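PDB 3LOT: 3-keto-5-aminohexanoate cleavage protein, which probably catalyses the zinc-dependent cleavage of 3-keto-5-aminohexanoate or a related beta-keto acid. Local coordinates for residues D[9-14]-D[46-51]; D[262-267]-D[277-282]. All blocks are in the same frame, centred on the assembly; numbering follows the deposited sequence.

Contact 1: residues D[9-14]-D[46-51]. With ZN (zinc ion), chain P.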
loop_
_atom_site.group_PDB
_atom_site.type_symbol
_atom_site.label_atom_id
_atom_site.label_comp_id
_atom_site.label_asym_id
_atom_site.label_seq_id
_atom_site.Cartn_x
_atom_site.Cartn_y
_atom_site.Cartn_z
ATOM N N ILE D 9 25.360 4.863 2.280
ATOM C CA ILE D 9 26.268 3.717 2.469
ATOM C C ILE D 9 26.100 2.741 1.298
ATOM O O ILE D 9 25.025 2.204 1.092
ATOM C CB ILE D 9 26.023 2.977 3.812
ATOM C CG1 ILE D 9 26.172 3.953 4.989
ATOM C CG2 ILE D 9 26.973 1.756 3.941
ATOM C CD1 ILE D 9 25.924 3.307 6.394
ATOM N N VAL D 10 27.130 2.597 0.476
ATOM C CA VAL D 10 27.200 1.556 -0.533
ATOM C C VAL D 10 28.022 0.353 -0.022
ATOM O O VAL D 10 29.249 0.483 0.271
ATOM C CB VAL D 10 27.800 2.090 -1.822
ATOM C CG1 VAL D 10 27.705 0.995 -2.934
ATOM C CG2 VAL D 10 27.037 3.366 -2.304
ATOM N N THR D 11 27.363 -0.806 0.099
ATOM C CA THR D 11 28.017 -2.033 0.539
ATOM C C THR D 11 28.324 -2.872 -0.661
ATOM O O THR D 11 27.497 -2.959 -1.583
ATOM C CB THR D 11 27.140 -2.850 1.497
ATOM O OG1 THR D 11 26.927 -2.083 2.686
ATOM C CG2 THR D 11 27.864 -4.176 1.845
ATOM N N CYS D 12 29.517 -3.467 -0.717
ATOM C CA CYS D 12 29.779 -4.398 -1.823
ATOM C C CYS D 12 29.933 -5.834 -1.332
ATOM O O CYS D 12 30.831 -6.114 -0.557
ATOM C CB CYS D 12 30.966 -3.968 -2.674
ATOM S SG CYS D 12 31.012 -4.901 -4.247
ATOM N N ALA D 13 29.013 -6.705 -1.753
ATOM C CA ALA D 13 29.009 -8.127 -1.370
ATOM C C ALA D 13 29.860 -8.927 -2.363
ATOM O O ALA D 13 29.468 -9.151 -3.499
ATOM C CB ALA D 13 27.578 -8.659 -1.284
ATOM N N ILE D 14 31.030 -9.361 -1.913
ATOM C CA ILE D 14 32.108 -9.731 -2.830
ATOM C C ILE D 14 31.927 -11.084 -3.558
ATOM O O ILE D 14 32.260 -11.197 -4.761
ATOM C CB ILE D 14 33.471 -9.734 -2.098
ATOM C CG1 ILE D 14 33.816 -8.330 -1.559
ATOM C CG2 ILE D 14 34.618 -10.327 -2.982
ATOM C CD1 ILE D 14 33.885 -7.184 -2.613
ATOM N N ALA D 46 32.772 1.801 -2.122
ATOM C CA ALA D 46 32.125 0.939 -1.125
ATOM C C ALA D 46 32.722 1.187 0.230
ATOM O O ALA D 46 33.880 0.814 0.522
ATOM C CB ALA D 46 32.250 -0.550 -1.466
ATOM N N GLY D 47 31.918 1.787 1.085
ATOM C CA GLY D 47 32.352 2.064 2.428
ATOM C C GLY D 47 32.362 0.811 3.285
ATOM O O GLY D 47 33.007 0.804 4.358
HETATM N N MSE D 48 31.622 -0.206 2.828
HETATM C CA MSE D 48 31.533 -1.516 3.482
HETATM C C MSE D 48 31.628 -2.651 2.448
HETATM O O MSE D 48 31.064 -2.568 1.351
HETATM C CB MSE D 48 30.222 -1.640 4.274
HETATM C CG MSE D 48 30.197 -2.820 5.277
HETATM SE SE MSE D 48 28.895 -2.687 6.761
HETATM C CE MSE D 48 27.284 -2.021 5.855
ATOM N N VAL D 49 32.352 -3.702 2.825
ATOM C CA VAL D 49 32.418 -4.917 2.057
ATOM C C VAL D 49 31.858 -6.079 2.871
ATOM O O VAL D 49 32.083 -6.190 4.090
ATOM C CB VAL D 49 33.848 -5.235 1.558
ATOM C CG1 VAL D 49 34.269 -4.206 0.584
ATOM C CG2 VAL D 49 34.849 -5.386 2.677
ATOM N N HIS D 50 31.137 -6.951 2.179
ATOM C CA HIS D 50 30.556 -8.122 2.804
ATOM C C HIS D 50 31.262 -9.393 2.344
ATOM O O HIS D 50 31.329 -9.641 1.169
ATOM C CB HIS D 50 29.075 -8.157 2.496
ATOM C CG HIS D 50 28.388 -9.327 3.076
ATOM N ND1 HIS D 50 28.359 -9.575 4.432
ATOM C CD2 HIS D 50 27.725 -10.351 2.484
ATOM C CE1 HIS D 50 27.684 -10.688 4.648
ATOM N NE2 HIS D 50 27.269 -11.158 3.489
ATOM N N ILE D 51 31.803 -10.152 3.302
ATOM C CA ILE D 51 32.754 -11.242 3.035
ATOM C C ILE D 51 32.201 -12.638 3.400
ATOM O O ILE D 51 31.706 -12.841 4.523
ATOM C CB ILE D 51 34.111 -11.003 3.795
ATOM C CG1 ILE D 51 34.783 -9.682 3.328
ATOM C CG2 ILE D 51 35.075 -12.209 3.657
ATOM C CD1 ILE D 51 34.970 -9.506 1.812
HETATM ZN ZN ZN P . 26.123 -12.908 2.248
HETATM O O HOH W 1 29.808 3.998 0.561
#
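Cys12 lies between Met48 and His50 in a parallel strand pairing. Its N donates to Met48 O at 2.7 Å, and its O accepts from His50 N at 2.9 Å. The second donor stands above the carbonyl plane, 38° out of it. Ile14 N continues the ladder to His50 O with an almost straight bond of 3.1 Å. At the start of the pairing, Gly47 N makes a weak bond to Val10 O. A water there accepts from both Val10 N and Gly47 N.

The apolar contacts fall on two faces. On one, Cys12 CB meets Ala46 CB at 3.8 Å. Farther along, Ile14 and Ile51 run alongside each other in the same direction, with Ile14 CG1 against Ile51 CD1. Helix 31-43 covers this face through Ala41 and Ile34.

The other face carries Thr11, Ala13, Met48 and His50. Met48 is selenomethionine. In one of two deposited conformers its chain bends at chi3 (43°) and CE comes to 3.2 Å from Thr11 OG1, a short contact that is doubtful. Ala13 CB sits at the edge of the His50 ring, near its plane, 4.1 Å from CD2.

The same face carries a metal ligand. His50 NE2 binds the zinc ion at 2.4 Å, and ND1 is hydrogen-bonded to Asn84 OD1, which should fix the ring's rotation. His52 and Glu262 are the other protein ligands. The pairing belongs to the beta-alpha-beta unit of strand 7-13, helix 31-43 and strand 48-54, part of a TIM barrel with its zinc site at the C-terminal ends of the strands.

Contact 2: residues D[262-267]-D[277-282]. With ZN (zinc ion), chain P.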
loop_
_atom_site.group_PDB
_atom_site.type_symbol
_atom_site.label_atom_id
_atom_site.label_comp_id
_atom_site.label_asym_id
_atom_site.label_seq_id
_atom_site.Cartn_x
_atom_site.Cartn_y
_atom_site.Cartn_z
ATOM N N GLU D 262 28.284 -11.223 -5.251
ATOM C CA GLU D 262 27.475 -12.125 -4.460
ATOM C C GLU D 262 25.984 -12.196 -4.873
ATOM O O GLU D 262 25.388 -13.290 -4.818
ATOM C CB GLU D 262 27.615 -11.798 -2.976
ATOM C CG GLU D 262 26.503 -12.369 -2.104
ATOM C CD GLU D 262 26.877 -12.327 -0.622
ATOM O OE1 GLU D 262 27.979 -11.852 -0.230
ATOM O OE2 GLU D 262 26.032 -12.804 0.112
ATOM N N ASP D 263 25.392 -11.041 -5.227
ATOM C CA ASP D 263 23.952 -10.896 -5.463
ATOM C C ASP D 263 23.581 -10.915 -6.950
ATOM O O ASP D 263 22.460 -11.311 -7.312
ATOM C CB ASP D 263 23.461 -9.559 -4.849
ATOM C CG ASP D 263 23.832 -9.410 -3.369
ATOM O OD1 ASP D 263 23.757 -10.418 -2.655
ATOM O OD2 ASP D 263 24.181 -8.293 -2.916
ATOM N N SER D 264 24.493 -10.479 -7.810
ATOM C CA SER D 264 24.269 -10.550 -9.266
ATOM C C SER D 264 25.585 -10.688 -10.015
ATOM O O SER D 264 26.565 -9.983 -9.711
ATOM C CB SER D 264 23.583 -9.284 -9.757
ATOM O OG SER D 264 23.492 -9.218 -11.180
ATOM N N LEU D 265 25.596 -11.549 -11.029
ATOM C CA LEU D 265 26.801 -11.728 -11.831
ATOM C C LEU D 265 26.861 -10.733 -12.993
ATOM O O LEU D 265 27.835 -10.733 -13.732
ATOM C CB LEU D 265 26.869 -13.158 -12.366
ATOM C CG LEU D 265 26.987 -14.275 -11.321
ATOM C CD1 LEU D 265 26.914 -15.671 -11.973
ATOM C CD2 LEU D 265 28.259 -14.133 -10.490
ATOM N N TYR D 266 25.845 -9.884 -13.138
ATOM C CA TYR D 266 25.676 -9.070 -14.352
ATOM C C TYR D 266 25.893 -7.587 -14.094
ATOM O O TYR D 266 25.696 -7.094 -12.970
ATOM C CB TYR D 266 24.294 -9.347 -14.973
ATOM C CG TYR D 266 24.197 -10.766 -15.475
ATOM C CD1 TYR D 266 24.590 -11.091 -16.761
ATOM C CD2 TYR D 266 23.775 -11.796 -14.648
ATOM C CE1 TYR D 266 24.556 -12.387 -17.216
ATOM C CE2 TYR D 266 23.712 -13.111 -15.117
ATOM C CZ TYR D 266 24.109 -13.391 -16.385
ATOM O OH TYR D 266 24.057 -14.697 -16.859
ATOM N N ILE D 267 26.364 -6.900 -15.124
ATOM C CA ILE D 267 26.460 -5.434 -15.094
ATOM C C ILE D 267 25.281 -4.819 -15.889
ATOM O O ILE D 267 24.735 -3.778 -15.484
ATOM C CB ILE D 267 27.826 -4.916 -15.610
ATOM C CG1 ILE D 267 27.954 -3.415 -15.307
ATOM C CG2 ILE D 267 27.982 -5.244 -17.101
ATOM C CD1 ILE D 267 27.974 -3.053 -13.744
ATOM N N ALA D 277 34.089 -4.038 -8.604
ATOM C CA ALA D 277 34.318 -2.612 -8.739
ATOM C C ALA D 277 33.423 -2.032 -9.813
ATOM O O ALA D 277 32.948 -0.949 -9.667
ATOM C CB ALA D 277 35.802 -2.311 -9.021
ATOM N N GLU D 278 33.174 -2.767 -10.890
ATOM C CA GLU D 278 32.328 -2.263 -11.957
ATOM C C GLU D 278 30.887 -1.904 -11.531
ATOM O O GLU D 278 30.317 -0.912 -11.978
ATOM C CB GLU D 278 32.285 -3.289 -13.099
ATOM C CG GLU D 278 31.868 -2.721 -14.391
ATOM C CD GLU D 278 31.631 -3.792 -15.477
ATOM O OE1 GLU D 278 31.643 -5.003 -15.183
ATOM O OE2 GLU D 278 31.413 -3.400 -16.634
ATOM N N GLN D 279 30.302 -2.749 -10.693
ATOM C CA GLN D 279 28.974 -2.525 -10.137
ATOM C C GLN D 279 29.005 -1.396 -9.104
ATOM O O GLN D 279 28.091 -0.573 -9.045
ATOM C CB GLN D 279 28.470 -3.814 -9.479
ATOM C CG GLN D 279 28.075 -4.914 -10.456
ATOM C CD GLN D 279 27.712 -6.231 -9.755
ATOM O OE1 GLN D 279 27.886 -6.368 -8.543
ATOM N NE2 GLN D 279 27.183 -7.181 -10.510
ATOM N N VAL D 280 30.036 -1.362 -8.271
ATOM C CA VAL D 280 30.182 -0.245 -7.326
ATOM C C VAL D 280 30.282 1.103 -8.050
ATOM O O VAL D 280 29.596 2.036 -7.688
ATOM C CB VAL D 280 31.370 -0.427 -6.379
ATOM C CG1 VAL D 280 31.563 0.836 -5.509
ATOM C CG2 VAL D 280 31.171 -1.671 -5.543
ATOM N N GLU D 281 31.119 1.193 -9.095
ATOM C CA GLU D 281 31.246 2.431 -9.879
ATOM C C GLU D 281 29.913 2.878 -10.460
ATOM O O GLU D 281 29.597 4.056 -10.424
ATOM C CB GLU D 281 32.265 2.275 -11.002
ATOM C CG GLU D 281 33.632 2.031 -10.455
ATOM C CD GLU D 281 34.663 1.495 -11.461
ATOM O OE1 GLU D 281 34.335 1.093 -12.600
ATOM O OE2 GLU D 281 35.851 1.516 -11.082
ATOM N N LYS D 282 29.149 1.928 -10.984
ATOM C CA LYS D 282 27.796 2.213 -11.532
ATOM C C LYS D 282 26.833 2.775 -10.484
ATOM O O LYS D 282 26.150 3.788 -10.715
ATOM C CB LYS D 282 27.206 0.952 -12.138
ATOM C CG LYS D 282 25.816 1.125 -12.766
ATOM C CD LYS D 282 25.492 -0.126 -13.570
ATOM C CE LYS D 282 24.303 0.055 -14.462
ATOM N NZ LYS D 282 24.686 0.916 -15.590
HETATM ZN ZN ZN P . 26.123 -12.908 2.248
#
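Gln279 reaches from helix 276-289 to two carbonyls of the loop 262-267. Its chain is extended beyond CG (chi2 174°), which carries the amide away from the helix. NE2 donates to Ser264 O at 3.0 Å and to Tyr266 O at 2.9 Å. Ser264 O lies close to the amide plane, while Tyr266 O is tilted 19° from it. The amide nitrogen stands above both carbonyl planes. Two bonds thus grip one NH2 group. The loop is also braced from within, because Ser264 OG accepts from Tyr266 N in an ST turn.

Ile267 and Gln279 run antiparallel past one another, with Ile267 CD1 at 3.8 Å from Gln279 CG. Ile267 crosses Glu278 at about a right angle. Its CG1 comes to 3.7 Å from Glu278 CD, so a methylene packs against the carboxylate. The acid's OE1 is held by Lys274 N. Lys282 closes the group with CD against Ile267 CD1 at 3.8 Å, and its NZ forms a salt bridge with Glu289 of the second subunit.

At the far end of the loop, Glu262 OE2 binds the zinc ion at 2.1 Å. The arrangement is a beta-alpha loop of a TIM barrel, carrying a metal ligand and tied to the following helix.

How the contacts relate
Contact 1 is fully buried near the middle of the chain, and contact 2 is partly buried farther out. Contact 1 joins two neighbouring barrel strands by backbone hydrogen bonds. Contact 2 joins a loop to a helix through side chains, with one amide supplying both hydrogen bonds. The two meet directly: Ala13 O lies 3.0 Å from Glu262 N, a probable hydrogen bond, and Cys12 SG packs on Val280 CG2 at 3.5 Å. They also share the zinc ion, to which contact 1 gives a histidine and contact 2 a carboxylate. Of the two, contact 2 reaches the subunit interface, through Lys282.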